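Hypothetical protein PH0822 (Pyrococcus horikoshii, PDB 2YX6) is of unknown function but binds ADP and belongs to the dinitrogenase iron-molybdenum cofactor biosynthesis family. Local coordinates at residues A[64-70]-A[85-91]. Residue numbers count along the deposited sequence, not the author numbering.
Sequences AKIVLTY and ISVVTGV
Parallel strands 66-68 and 86-88 pair as the two strands of a right-handed beta-alpha-beta crossover through helix 74-82; strand 66-68 is interior to the mixed sheet, next to strand 2-7, and 86-88 is an edge strand within this chain. The strand axes approach to 4.7 Å at 18°. Extended backbones put Ile66 beside Ser86, Val67 beside Val87 and Leu68 beside Val88, with CA-CA distances of 4.7 to 4.9 Å. Lys65, Val67 and Thr69 supply the hydrogen bonds of one edge: Ser86 N to Lys65 O (3.2 Å), Val67 N to Ser86 O (2.9 Å), Val88 N to Val67 O (2.7 Å) and Thr69 N to Val88 O (2.6 Å). Thr69, with chi1 p, also donates OG1 to Val88 O at 3.2 Å. Beyond the strands Gly90 (phi/psi 81°/8°) turns the chain, so that Val91 N reaches Thr69 O (2.9 Å) and Gly90 N reaches Tyr70 O (2.9 Å). On one face Leu68, in the m,t rotamer, brings CD2 to 3.5 Å from Val88 CG2; on the other, Val67 CG2 lies 3.8 Å from Ile85 CG2, and Phe80 packs on Val67, Ile85 and Val87. A water donates to Lys65 O (2.7 Å) and accepts from Ser86 OG (3.0 Å). Val87 contacts ADP in a structure of this protein, though no nucleotide is bound to this chain here. Backbone bonding thus fixes the register, and the mostly apolar faces are covered by helix 74-82 on the Val67/Val87 side and by helix 95-103 and the second subunit on the other.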
loop_
_atom_site.group_PDB
_atom_site.type_symbol
_atom_site.label_atom_id
_atom_site.label_comp_id
_atom_site.label_asym_id
_atom_site.label_seq_id
_atom_site.Cartn_x
_atom_site.Cartn_y
_atom_site.Cartn_z
ATOM N N ALA A 64 8.067 -8.206 -2.497
ATOM C CA ALA A 64 6.685 -7.853 -2.094
ATOM C C ALA A 64 6.563 -6.347 -2.180
ATOM O O ALA A 64 7.496 -5.623 -1.799
ATOM C CB ALA A 64 6.386 -8.351 -0.736
ATOM N N LYS A 65 5.454 -5.851 -2.730
ATOM C CA LYS A 65 5.291 -4.406 -2.840
ATOM C C LYS A 65 4.161 -3.947 -1.936
ATOM O O LYS A 65 3.997 -2.766 -1.687
ATOM C CB LYS A 65 4.984 -4.013 -4.301
ATOM C CG LYS A 65 6.071 -4.494 -5.305
ATOM C CD LYS A 65 6.287 -3.454 -6.412
ATOM C CE LYS A 65 6.907 -2.191 -5.851
ATOM N NZ LYS A 65 8.175 -2.565 -5.133
ATOM N N ILE A 66 3.401 -4.906 -1.420
ATOM C CA ILE A 66 2.366 -4.599 -0.430
ATOM C C ILE A 66 2.481 -5.549 0.759
ATOM O O ILE A 66 2.752 -6.705 0.612
ATOM C CB ILE A 66 0.933 -4.708 -1.034
ATOM C CG1 ILE A 66 0.798 -3.716 -2.181
ATOM C CG2 ILE A 66 -0.143 -4.469 0.071
ATOM C CD1 ILE A 66 -0.628 -3.498 -2.649
ATOM N N VAL A 67 2.280 -5.024 1.953
ATOM C CA VAL A 67 2.282 -5.829 3.178
ATOM C C VAL A 67 0.925 -5.664 3.858
ATOM O O VAL A 67 0.483 -4.514 4.091
ATOM C CB VAL A 67 3.401 -5.340 4.116
ATOM C CG1 VAL A 67 3.315 -6.034 5.469
ATOM C CG2 VAL A 67 4.764 -5.507 3.450
ATOM N N LEU A 68 0.283 -6.782 4.183
ATOM C CA LEU A 68 -0.936 -6.750 4.952
ATOM C C LEU A 68 -0.645 -7.168 6.358
ATOM O O LEU A 68 -0.235 -8.288 6.561
ATOM C CB LEU A 68 -1.991 -7.726 4.390
ATOM C CG LEU A 68 -2.273 -7.489 2.873
ATOM C CD1 LEU A 68 -3.270 -8.518 2.389
ATOM C CD2 LEU A 68 -2.805 -6.019 2.613
ATOM N N THR A 69 -0.918 -6.296 7.333
ATOM C CA THR A 69 -0.668 -6.674 8.719
ATOM C C THR A 69 -1.828 -6.303 9.627
ATOM O O THR A 69 -2.716 -5.549 9.235
ATOM C CB THR A 69 0.548 -5.917 9.299
ATOM O OG1 THR A 69 0.189 -4.550 9.373
ATOM C CG2 THR A 69 1.801 -6.061 8.474
ATOM N N TYR A 70 -1.802 -6.865 10.841
ATOM C CA TYR A 70 -2.681 -6.453 11.919
ATOM C C TYR A 70 -2.016 -5.230 12.568
ATOM O O TYR A 70 -2.244 -4.092 12.166
ATOM C CB TYR A 70 -2.889 -7.604 12.918
ATOM C CG TYR A 70 -3.906 -7.215 13.998
ATOM C CD1 TYR A 70 -3.520 -7.031 15.316
ATOM C CD2 TYR A 70 -5.240 -6.989 13.666
ATOM C CE1 TYR A 70 -4.454 -6.608 16.304
ATOM C CE2 TYR A 70 -6.183 -6.606 14.630
ATOM C CZ TYR A 70 -5.779 -6.434 15.979
ATOM O OH TYR A 70 -6.730 -6.041 16.961
ATOM N N ILE A 85 7.340 0.473 -0.364
ATOM C CA ILE A 85 6.407 -0.597 0.015
ATOM C C ILE A 85 5.222 -0.061 0.880
ATOM O O ILE A 85 5.437 0.708 1.807
ATOM C CB ILE A 85 7.135 -1.756 0.715
ATOM C CG1 ILE A 85 8.245 -2.367 -0.174
ATOM C CG2 ILE A 85 6.179 -2.830 1.153
ATOM C CD1 ILE A 85 8.954 -3.433 0.566
ATOM N N SER A 86 4.007 -0.456 0.516
ATOM C CA SER A 86 2.779 0.047 1.127
ATOM C C SER A 86 2.386 -0.924 2.167
ATOM O O SER A 86 2.548 -2.105 1.971
ATOM C CB SER A 86 1.642 0.081 0.079
ATOM O OG SER A 86 2.068 0.990 -0.905
ATOM N N VAL A 87 1.807 -0.454 3.248
ATOM C CA VAL A 87 1.457 -1.349 4.340
ATOM C C VAL A 87 -0.046 -1.151 4.599
ATOM O O VAL A 87 -0.508 0.001 4.637
ATOM C CB VAL A 87 2.303 -0.997 5.653
ATOM C CG1 VAL A 87 1.869 -1.868 6.943
ATOM C CG2 VAL A 87 3.803 -1.096 5.428
ATOM N N VAL A 88 -0.789 -2.236 4.815
ATOM C CA VAL A 88 -2.178 -2.165 5.279
ATOM C C VAL A 88 -2.234 -2.729 6.711
ATOM O O VAL A 88 -1.719 -3.841 6.956
ATOM C CB VAL A 88 -3.158 -2.999 4.365
ATOM C CG1 VAL A 88 -4.633 -2.846 4.879
ATOM C CG2 VAL A 88 -3.046 -2.544 2.925
ATOM N N THR A 89 -2.788 -1.930 7.641
ATOM C CA THR A 89 -2.891 -2.300 9.063
ATOM C C THR A 89 -4.315 -2.641 9.401
ATOM O O THR A 89 -5.209 -2.321 8.640
ATOM C CB THR A 89 -2.441 -1.141 9.990
ATOM O OG1 THR A 89 -3.318 -0.012 9.820
ATOM C CG2 THR A 89 -1.006 -0.737 9.663
ATOM N N GLY A 90 -4.518 -3.339 10.526
ATOM C CA GLY A 90 -5.873 -3.783 10.943
ATOM C C GLY A 90 -6.447 -5.051 10.300
ATOM O O GLY A 90 -7.584 -5.398 10.518
ATOM N N VAL A 91 -5.632 -5.768 9.540
ATOM C CA VAL A 91 -6.064 -6.994 8.861
ATOM C C VAL A 91 -5.908 -8.173 9.814
ATOM O O VAL A 91 -4.882 -8.352 10.426
ATOM C CB VAL A 91 -5.243 -7.217 7.544
ATOM C CG1 VAL A 91 -5.776 -8.385 6.783
ATOM C CG2 VAL A 91 -5.283 -5.955 6.673
HETATM O O HOH W 1 3.958 -0.312 -2.812
#